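PDB 6FN6: fatty acid synthase 1, isoform A from Drosophila melanogaster, which probably synthesises long-chain saturated fatty acids as part of a multifunctional NADPH-dependent enzyme, this chain being its modifying region with dehydratase, enoyl reductase and ketoreductase activities. Local coordinates for residues L470-L474 and E506-K510; R651-M656 and M672-E678; A992-E997 and F1045-C1050. Numbering follows the deposited sequence.

Interaction 1: residues L470-L474 and E506-K510; sequences LKAAL and ENGGK
In the Rossmann-like pseudo-ketoreductase domain, one turn and a bit of helix 466-480 packs against a type II beta turn, E506 to G509, which lies between helix 496-504 and strand 512-517. The 470-474 backbone is regular alpha helix, with L474 N hydrogen-bonded to L470 O at 2.7 Å. L470 (t, p) turns its apolar side chain to V484 and V486 of strand 483-489, so it helps to seat the helix on the sheet. K471 (m, t, t, m) suits the solvent-facing flank: its long chain reaches E506 (m, m), and NZ lies 2.6 Å from OE2 in a salt bridge, with a weak second bond from NZ to OE1 of E506 at 3.0 Å. L474, buried and pointing at the turn, is the main apolar side chain of the contact; CA of L474 is 5.3 Å from CA of G508. With chi1 near -100° and chi2 near 60°, its CD2 comes 3.5 Å from CB of E506 and 3.4 Å from O of N507. The turn has N507 at phi/psi -68/116 and G508 at 86/24, a positive phi that glycine tolerates; a CB on G508 would also crowd L474 O. A weak bond from G509 N to E506 O, 3.0 Å, closes the turn, and O of G508 rests 3.4 Å from CG of L474.

Interaction 2: residues R651-M656 and M672-E678; sequences RRVMAM and MMWQIPE
M654 (p, t, m) lays its flexible thioether beside the indole of W674, CE to CE3 3.6 Å, while its CG touches CG1 of I676 at 3.7 Å. M654 and W674 share one face of an antiparallel pair, strands 652-656 and 673-675, whose axes approach to 4.8 Å with 157° between their directions; I676 extends this apolar surface just past strand 673-675. M654 and W674 form the hydrogen-bonded pair: M654 N to W674 O and W674 N to M654 O are both 2.9 Å, with CA atoms 5.4 Å apart. Flanking it are the non-hydrogen-bonded pairs V653-Q675 (CA to CA 4.5 Å) and A655-M673 (4.4 Å), whose side chains occupy the other face; there V653 CG1 meets M673 SD at 3.8 Å and small A655 admits M673 closely, CB to CG 3.6 Å. The ladder runs on through I676 N to R652 O, 3.0 Å, and weakly through M656 N to M672 O, 3.4 Å. R652 (m, t, p) stretches past the strand end, its guanidinium face over I676 CB and its NH2 donating to P677 O at 2.8 Å and also to W680 O; R651 instead pairs with D647. The arrangement is consistent with the GroES-like part of a medium-chain enoyl reductase. On its other edge strand 652-656 pairs antiparallel with strand 642-646, through backbone hydrogen bonds V653-G645 and A655-F643. Helices 682-685 and 689-702 cover the M654-W674 face, and helix 844-860 receives M672 and W674, whose NE1 bonds to V851 O.

Interaction 3: residues A992-E997 and F1045-C1050; sequences AKKLLE and FSRDIC
F1045 begins the second segment, on the last turns of helix 1034-1049, and points its CB at helix 989-1002. The two segments' helices run roughly parallel, their axes 9.9 Å apart at closest and crossing at -33°, with CA atoms paired K993-F1045 (6.0 Å), L996-S1046 (6.8 Å) and E997-I1049 (6.7 Å). With chi1 m, the F1045 ring presents its face to K993, whose CB sits 4.2 Å from the ring centroid and 7° off its normal, a CH-pi contact; CB of F1045 meets L996 CD1 at 3.7 Å. S1046 takes part mainly through its backbone, its N 3.5 Å from L996 CD1, while its OG bonds to L1042 O and D1043 O within its own helix and to R1088. I1049 (m, t) is the other large apolar side chain here pointing at helix 989-1002: CD1 is 3.8 Å from L996 CB and 3.7 Å from E997 CG. C1050 leaves helical angles, at phi/psi -85/93, and its SG lies 4.1 Å from L996 CD2. Both helices flank the same side of the ketoreductase Rossmann-type sheet, L996 and S1046 both touching I1008 of strand 1005-1011. Van der Waals and CH-pi contacts, without hydrogen bonds or salt bridges, join the segments: K993 contributes aliphatic carbon and spends its charge on E997 OE2 of its own helix, NZ to OE2 2.9 Å, so shape and hydrophobicity hold the helices together.

In the fold
From the N terminus, beyond the dehydratase's hotdog folds, interaction 1 closes first, bringing a turn back to helix 466-480 after an excursion through strand 483-489 and helix 496-504. Interaction 2 follows in the enoyl reductase, closing a loop of 15 residues that includes strand 665-669. Interaction 3 comes last, around strand 1005-1011 in the ketoreductase. The three closures lie in series, neither nested nor crossing, and none touches another: even interactions 1 and 3, the nearest pair, have their nearest atoms about 26 Å apart. Interactions 1 and 3 still belong to domains joined by one continuous mixed sheet, and E506 OE1 makes a weak hydrogen bond with T1072 OG1 of the ketoreductase.

Interaction 1: residues L470-L474 and E506-K510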
loop_
_atom_site.group_PDB
_atom_site.type_symbol
_atom_site.label_atom_id
_atom_site.label_comp_id
_atom_site.label_asym_id
_atom_site.label_seq_id
_atom_site.Cartn_x
_atom_site.Cartn_y
_atom_site.Cartn_z
ATOM N N LEU A 470 27.721 -67.649 40.774
ATOM C CA LEU A 470 26.733 -66.883 41.522
ATOM C C LEU A 470 25.320 -67.291 41.118
ATOM O O LEU A 470 24.471 -67.553 41.971
ATOM C CB LEU A 470 26.942 -65.383 41.298
ATOM C CG LEU A 470 25.985 -64.436 42.024
ATOM C CD1 LEU A 470 26.064 -64.621 43.534
ATOM C CD2 LEU A 470 26.286 -62.998 41.647
ATOM N N LYS A 471 25.076 -67.339 39.811
ATOM C CA LYS A 471 23.775 -67.737 39.281
ATOM C C LYS A 471 23.391 -69.128 39.768
ATOM O O LYS A 471 22.251 -69.366 40.170
ATOM C CB LYS A 471 23.790 -67.704 37.753
ATOM C CG LYS A 471 23.709 -66.308 37.159
ATOM C CD LYS A 471 23.715 -66.355 35.639
ATOM C CE LYS A 471 23.332 -65.014 35.035
ATOM N NZ LYS A 471 21.895 -64.698 35.269
ATOM N N ALA A 472 24.351 -70.044 39.730
ATOM C CA ALA A 472 24.120 -71.408 40.181
ATOM C C ALA A 472 23.790 -71.406 41.665
ATOM O O ALA A 472 22.924 -72.153 42.122
ATOM C CB ALA A 472 25.335 -72.277 39.906
ATOM N N ALA A 473 24.486 -70.556 42.413
ATOM C CA ALA A 473 24.286 -70.454 43.851
ATOM C C ALA A 473 22.930 -69.839 44.181
ATOM O O ALA A 473 22.266 -70.261 45.127
ATOM C CB ALA A 473 25.402 -69.635 44.479
ATOM N N LEU A 474 22.521 -68.845 43.400
ATOM C CA LEU A 474 21.248 -68.173 43.637
ATOM C C LEU A 474 20.067 -69.122 43.438
ATOM O O LEU A 474 19.127 -69.127 44.232
ATOM C CB LEU A 474 21.106 -66.954 42.722
ATOM C CG LEU A 474 21.414 -65.605 43.378
ATOM C CD1 LEU A 474 22.836 -65.563 43.927
ATOM C CD2 LEU A 474 21.189 -64.470 42.398
ATOM N N GLU A 506 19.386 -60.196 39.649
ATOM C CA GLU A 506 19.461 -61.615 39.328
ATOM C C GLU A 506 18.285 -62.360 39.951
ATOM O O GLU A 506 17.709 -61.914 40.943
ATOM C CB GLU A 506 20.782 -62.209 39.814
ATOM C CG GLU A 506 21.972 -61.858 38.940
ATOM C CD GLU A 506 21.993 -62.651 37.649
ATOM O OE1 GLU A 506 22.637 -62.195 36.681
ATOM O OE2 GLU A 506 21.371 -63.734 37.607
ATOM N N ASN A 507 17.929 -63.491 39.354
ATOM C CA ASN A 507 16.854 -64.332 39.867
ATOM C C ASN A 507 17.265 -64.952 41.197
ATOM O O ASN A 507 18.214 -65.734 41.257
ATOM C CB ASN A 507 16.485 -65.417 38.853
ATOM C CG ASN A 507 15.755 -64.857 37.644
ATOM O OD1 ASN A 507 15.303 -63.711 37.653
ATOM N ND2 ASN A 507 15.634 -65.665 36.597
ATOM N N GLY A 508 16.560 -64.591 42.265
ATOM C CA GLY A 508 16.921 -65.043 43.597
ATOM C C GLY A 508 17.956 -64.136 44.229
ATOM O O GLY A 508 18.706 -64.541 45.118
ATOM N N GLY A 509 17.989 -62.896 43.759
ATOM C CA GLY A 509 18.958 -61.919 44.211
ATOM C C GLY A 509 18.686 -61.431 45.618
ATOM O O GLY A 509 19.592 -60.947 46.298
ATOM N N LYS A 510 17.435 -61.548 46.056
ATOM C CA LYS A 510 17.059 -61.138 47.405
ATOM C C LYS A 510 17.872 -61.887 48.457
ATOM O O LYS A 510 17.998 -61.435 49.594
ATOM C CB LYS A 510 15.571 -61.401 47.659
ATOM C CG LYS A 510 15.160 -62.863 47.449
ATOM C CD LYS A 510 13.663 -63.083 47.628
ATOM C CE LYS A 510 13.317 -64.569 47.578
ATOM N NZ LYS A 510 12.161 -64.925 48.452
#

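Interaction 2: residues R651-M656 and M672-E678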
loop_
_atom_site.group_PDB
_atom_site.type_symbol
_atom_site.label_atom_id
_atom_site.label_comp_id
_atom_site.label_asym_id
_atom_site.label_seq_id
_atom_site.Cartn_x
_atom_site.Cartn_y
_atom_site.Cartn_z
ATOM N N ARG A 651 40.832 4.564 27.652
ATOM C CA ARG A 651 40.182 5.760 27.127
ATOM C C ARG A 651 38.669 5.708 27.332
ATOM O O ARG A 651 38.059 4.645 27.234
ATOM C CB ARG A 651 40.523 5.920 25.646
ATOM C CG ARG A 651 41.964 6.333 25.403
ATOM C CD ARG A 651 42.292 6.362 23.925
ATOM N NE ARG A 651 42.369 5.006 23.386
ATOM C CZ ARG A 651 42.453 4.710 22.093
ATOM N NH1 ARG A 651 42.462 5.673 21.180
ATOM N NH2 ARG A 651 42.521 3.440 21.712
ATOM N N ARG A 652 38.065 6.863 27.592
ATOM C CA ARG A 652 36.616 6.957 27.756
ATOM C C ARG A 652 35.933 6.937 26.393
ATOM O O ARG A 652 36.139 7.833 25.575
ATOM C CB ARG A 652 36.239 8.223 28.534
ATOM C CG ARG A 652 36.272 8.033 30.046
ATOM C CD ARG A 652 36.316 9.347 30.820
ATOM N NE ARG A 652 35.128 10.178 30.613
ATOM C CZ ARG A 652 35.082 11.271 29.851
ATOM N NH1 ARG A 652 36.159 11.698 29.200
ATOM N NH2 ARG A 652 33.945 11.947 29.743
ATOM N N VAL A 653 35.124 5.907 26.157
ATOM C CA VAL A 653 34.565 5.656 24.834
ATOM C C VAL A 653 33.090 5.279 24.911
ATOM O O VAL A 653 32.634 4.681 25.886
ATOM C CB VAL A 653 35.362 4.549 24.108
ATOM C CG1 VAL A 653 34.797 4.288 22.712
ATOM C CG2 VAL A 653 36.835 4.906 24.029
ATOM N N MET A 654 32.353 5.647 23.868
ATOM C CA MET A 654 30.980 5.199 23.670
ATOM C C MET A 654 30.905 4.543 22.299
ATOM O O MET A 654 31.563 4.996 21.362
ATOM C CB MET A 654 29.996 6.363 23.771
ATOM C CG MET A 654 30.501 7.640 23.133
ATOM S SD MET A 654 29.278 8.958 23.103
ATOM C CE MET A 654 28.426 8.583 21.578
ATOM N N ALA A 655 30.128 3.469 22.180
ATOM C CA ALA A 655 30.122 2.693 20.945
ATOM C C ALA A 655 28.740 2.183 20.560
ATOM O O ALA A 655 27.793 2.234 21.345
ATOM C CB ALA A 655 31.076 1.521 21.078
ATOM N N MET A 656 28.655 1.674 19.335
ATOM C CA MET A 656 27.439 1.071 18.811
ATOM C C MET A 656 27.801 -0.258 18.158
ATOM O O MET A 656 28.757 -0.336 17.386
ATOM C CB MET A 656 26.758 2.002 17.807
ATOM C CG MET A 656 25.468 1.450 17.222
ATOM S SD MET A 656 24.640 2.607 16.121
ATOM C CE MET A 656 25.901 2.868 14.873
ATOM N N MET A 672 32.672 2.452 14.269
ATOM C CA MET A 672 31.493 2.856 15.020
ATOM C C MET A 672 31.819 3.090 16.496
ATOM O O MET A 672 31.268 2.433 17.378
ATOM C CB MET A 672 30.391 1.802 14.871
ATOM C CG MET A 672 29.664 1.876 13.530
ATOM S SD MET A 672 28.740 0.387 13.105
ATOM C CE MET A 672 30.065 -0.737 12.667
ATOM N N MET A 673 32.711 4.043 16.749
ATOM C CA MET A 673 33.033 4.464 18.111
ATOM C C MET A 673 33.307 5.963 18.184
ATOM O O MET A 673 33.883 6.553 17.269
ATOM C CB MET A 673 34.240 3.710 18.682
ATOM C CG MET A 673 33.962 2.268 19.058
ATOM S SD MET A 673 35.227 1.574 20.151
ATOM C CE MET A 673 36.607 1.328 19.053
ATOM N N TRP A 674 32.884 6.568 19.288
ATOM C CA TRP A 674 33.156 7.972 19.558
ATOM C C TRP A 674 33.894 8.060 20.889
ATOM O O TRP A 674 33.591 7.311 21.817
ATOM C CB TRP A 674 31.864 8.787 19.623
ATOM C CG TRP A 674 30.965 8.637 18.438
ATOM C CD1 TRP A 674 30.866 9.480 17.369
ATOM C CD2 TRP A 674 30.018 7.587 18.210
ATOM N NE1 TRP A 674 29.920 9.016 16.487
ATOM C CE2 TRP A 674 29.384 7.855 16.981
ATOM C CE3 TRP A 674 29.646 6.446 18.927
ATOM C CZ2 TRP A 674 28.401 7.023 16.452
ATOM C CZ3 TRP A 674 28.669 5.621 18.399
ATOM C CH2 TRP A 674 28.058 5.913 17.174
ATOM N N GLN A 675 34.863 8.963 20.992
ATOM C CA GLN A 675 35.516 9.204 22.273
ATOM C C GLN A 675 34.666 10.172 23.082
ATOM O O GLN A 675 34.357 11.272 22.624
ATOM C CB GLN A 675 36.933 9.748 22.089
ATOM C CG GLN A 675 37.926 8.714 21.581
ATOM C CD GLN A 675 39.350 8.994 22.029
ATOM O OE1 GLN A 675 39.577 9.665 23.037
ATOM N NE2 GLN A 675 40.318 8.467 21.289
ATOM N N ILE A 676 34.285 9.753 24.284
ATOM C CA ILE A 676 33.387 10.543 25.113
ATOM C C ILE A 676 34.012 11.915 25.361
ATOM O O ILE A 676 35.192 12.008 25.702
ATOM C CB ILE A 676 33.075 9.829 26.443
ATOM C CG1 ILE A 676 32.511 8.428 26.182
ATOM C CG2 ILE A 676 32.083 10.654 27.265
ATOM C CD1 ILE A 676 32.304 7.593 27.436
ATOM N N PRO A 677 33.225 12.991 25.179
ATOM C CA PRO A 677 33.714 14.338 25.482
ATOM C C PRO A 677 33.730 14.627 26.979
ATOM O O PRO A 677 33.187 13.844 27.760
ATOM C CB PRO A 677 32.712 15.241 24.763
ATOM C CG PRO A 677 31.452 14.470 24.775
ATOM C CD PRO A 677 31.848 13.021 24.652
ATOM N N GLU A 678 34.356 15.731 27.368
ATOM C CA GLU A 678 34.368 16.154 28.763
ATOM C C GLU A 678 32.985 16.699 29.115
ATOM O O GLU A 678 32.220 17.069 28.227
ATOM C CB GLU A 678 35.450 17.209 29.004
ATOM C CG GLU A 678 35.777 17.440 30.473
ATOM C CD GLU A 678 36.802 18.539 30.676
ATOM O OE1 GLU A 678 37.184 18.792 31.840
ATOM O OE2 GLU A 678 37.221 19.156 29.674
#

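Interaction 3: residues A992-E997 and F1045-C1050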
loop_
_atom_site.group_PDB
_atom_site.type_symbol
_atom_site.label_atom_id
_atom_site.label_comp_id
_atom_site.label_asym_id
_atom_site.label_seq_id
_atom_site.Cartn_x
_atom_site.Cartn_y
_atom_site.Cartn_z
ATOM N N ALA A 992 43.589 -48.438 20.481
ATOM C CA ALA A 992 43.319 -47.343 21.400
ATOM C C ALA A 992 44.496 -46.381 21.407
ATOM O O ALA A 992 44.321 -45.163 21.335
ATOM C CB ALA A 992 43.057 -47.875 22.798
ATOM N N LYS A 993 45.696 -46.941 21.485
ATOM C CA LYS A 993 46.918 -46.149 21.490
ATOM C C LYS A 993 47.037 -45.305 20.224
ATOM O O LYS A 993 47.425 -44.138 20.283
ATOM C CB LYS A 993 48.139 -47.057 21.632
ATOM C CG LYS A 993 49.448 -46.303 21.754
ATOM C CD LYS A 993 50.581 -47.223 22.158
ATOM C CE LYS A 993 51.917 -46.502 22.115
ATOM N NZ LYS A 993 52.321 -46.161 20.722
ATOM N N LYS A 994 46.700 -45.899 19.083
ATOM C CA LYS A 994 46.812 -45.208 17.804
ATOM C C LYS A 994 45.804 -44.063 17.717
ATOM O O LYS A 994 46.152 -42.953 17.314
ATOM C CB LYS A 994 46.597 -46.178 16.641
ATOM C CG LYS A 994 46.994 -45.600 15.294
ATOM C CD LYS A 994 46.411 -46.395 14.140
ATOM C CE LYS A 994 46.685 -45.704 12.813
ATOM N NZ LYS A 994 45.930 -46.314 11.685
ATOM N N LEU A 995 44.556 -44.341 18.082
ATOM C CA LEU A 995 43.508 -43.325 18.072
ATOM C C LEU A 995 43.964 -42.083 18.832
ATOM O O LEU A 995 43.865 -40.965 18.328
ATOM C CB LEU A 995 42.220 -43.877 18.691
ATOM C CG LEU A 995 41.052 -42.904 18.882
ATOM C CD1 LEU A 995 40.443 -42.535 17.543
ATOM C CD2 LEU A 995 39.997 -43.495 19.813
ATOM N N LEU A 996 44.482 -42.290 20.037
ATOM C CA LEU A 996 44.866 -41.186 20.905
ATOM C C LEU A 996 46.061 -40.413 20.354
ATOM O O LEU A 996 46.136 -39.197 20.497
ATOM C CB LEU A 996 45.190 -41.706 22.308
ATOM C CG LEU A 996 44.029 -42.349 23.071
ATOM C CD1 LEU A 996 44.526 -43.016 24.341
ATOM C CD2 LEU A 996 42.959 -41.322 23.398
ATOM N N GLU A 997 46.990 -41.111 19.715
ATOM C CA GLU A 997 48.182 -40.452 19.201
ATOM C C GLU A 997 47.888 -39.656 17.935
ATOM O O GLU A 997 48.431 -38.570 17.746
ATOM C CB GLU A 997 49.288 -41.473 18.935
ATOM C CG GLU A 997 50.111 -41.814 20.167
ATOM C CD GLU A 997 51.036 -42.995 19.957
ATOM O OE1 GLU A 997 50.975 -43.617 18.876
ATOM O OE2 GLU A 997 51.827 -43.299 20.875
ATOM N N PHE A 1045 46.286 -45.385 28.230
ATOM C CA PHE A 1045 47.209 -44.714 27.317
ATOM C C PHE A 1045 47.032 -43.198 27.283
ATOM O O PHE A 1045 47.970 -42.474 26.951
ATOM C CB PHE A 1045 47.049 -45.280 25.906
ATOM C CG PHE A 1045 47.481 -46.712 25.778
ATOM C CD1 PHE A 1045 48.816 -47.058 25.888
ATOM C CD2 PHE A 1045 46.552 -47.712 25.550
ATOM C CE1 PHE A 1045 49.218 -48.374 25.772
ATOM C CE2 PHE A 1045 46.948 -49.029 25.433
ATOM C CZ PHE A 1045 48.283 -49.361 25.546
ATOM N N SER A 1046 45.836 -42.716 27.610
ATOM C CA SER A 1046 45.592 -41.278 27.637
ATOM C C SER A 1046 46.440 -40.625 28.727
ATOM O O SER A 1046 46.864 -39.478 28.588
ATOM C CB SER A 1046 44.108 -40.974 27.862
ATOM O OG SER A 1046 43.659 -41.465 29.111
ATOM N N ARG A 1047 46.682 -41.361 29.808
ATOM C CA ARG A 1047 47.521 -40.875 30.902
ATOM C C ARG A 1047 48.899 -40.472 30.390
ATOM O O ARG A 1047 49.501 -39.525 30.890
ATOM C CB ARG A 1047 47.666 -41.937 31.996
ATOM C CG ARG A 1047 46.375 -42.286 32.717
ATOM C CD ARG A 1047 46.616 -43.344 33.775
ATOM N NE ARG A 1047 45.372 -43.871 34.334
ATOM C CZ ARG A 1047 45.266 -44.429 35.539
ATOM N NH1 ARG A 1047 46.328 -44.531 36.329
ATOM N NH2 ARG A 1047 44.093 -44.881 35.958
ATOM N N ASP A 1048 49.401 -41.212 29.408
ATOM C CA ASP A 1048 50.732 -40.968 28.859
ATOM C C ASP A 1048 50.690 -39.959 27.713
ATOM O O ASP A 1048 51.549 -39.083 27.611
ATOM C CB ASP A 1048 51.356 -42.278 28.368
ATOM C CG ASP A 1048 51.489 -43.314 29.471
ATOM O OD1 ASP A 1048 51.685 -42.923 30.642
ATOM O OD2 ASP A 1048 51.399 -44.524 29.167
ATOM N N ILE A 1049 49.691 -40.096 26.848
ATOM C CA ILE A 1049 49.616 -39.315 25.620
ATOM C C ILE A 1049 48.945 -37.965 25.848
ATOM O O ILE A 1049 49.516 -36.915 25.547
ATOM C CB ILE A 1049 48.869 -40.104 24.526
ATOM C CG1 ILE A 1049 49.561 -41.445 24.261
ATOM C CG2 ILE A 1049 48.787 -39.292 23.237
ATOM C CD1 ILE A 1049 48.692 -42.449 23.535
ATOM N N CYS A 1050 47.724 -37.998 26.367
ATOM C CA CYS A 1050 46.911 -36.796 26.472
ATOM C C CYS A 1050 47.247 -36.034 27.746
ATOM O O CYS A 1050 46.665 -36.283 28.803
ATOM C CB CYS A 1050 45.434 -37.174 26.444
ATOM S SG CYS A 1050 45.021 -38.239 25.051
#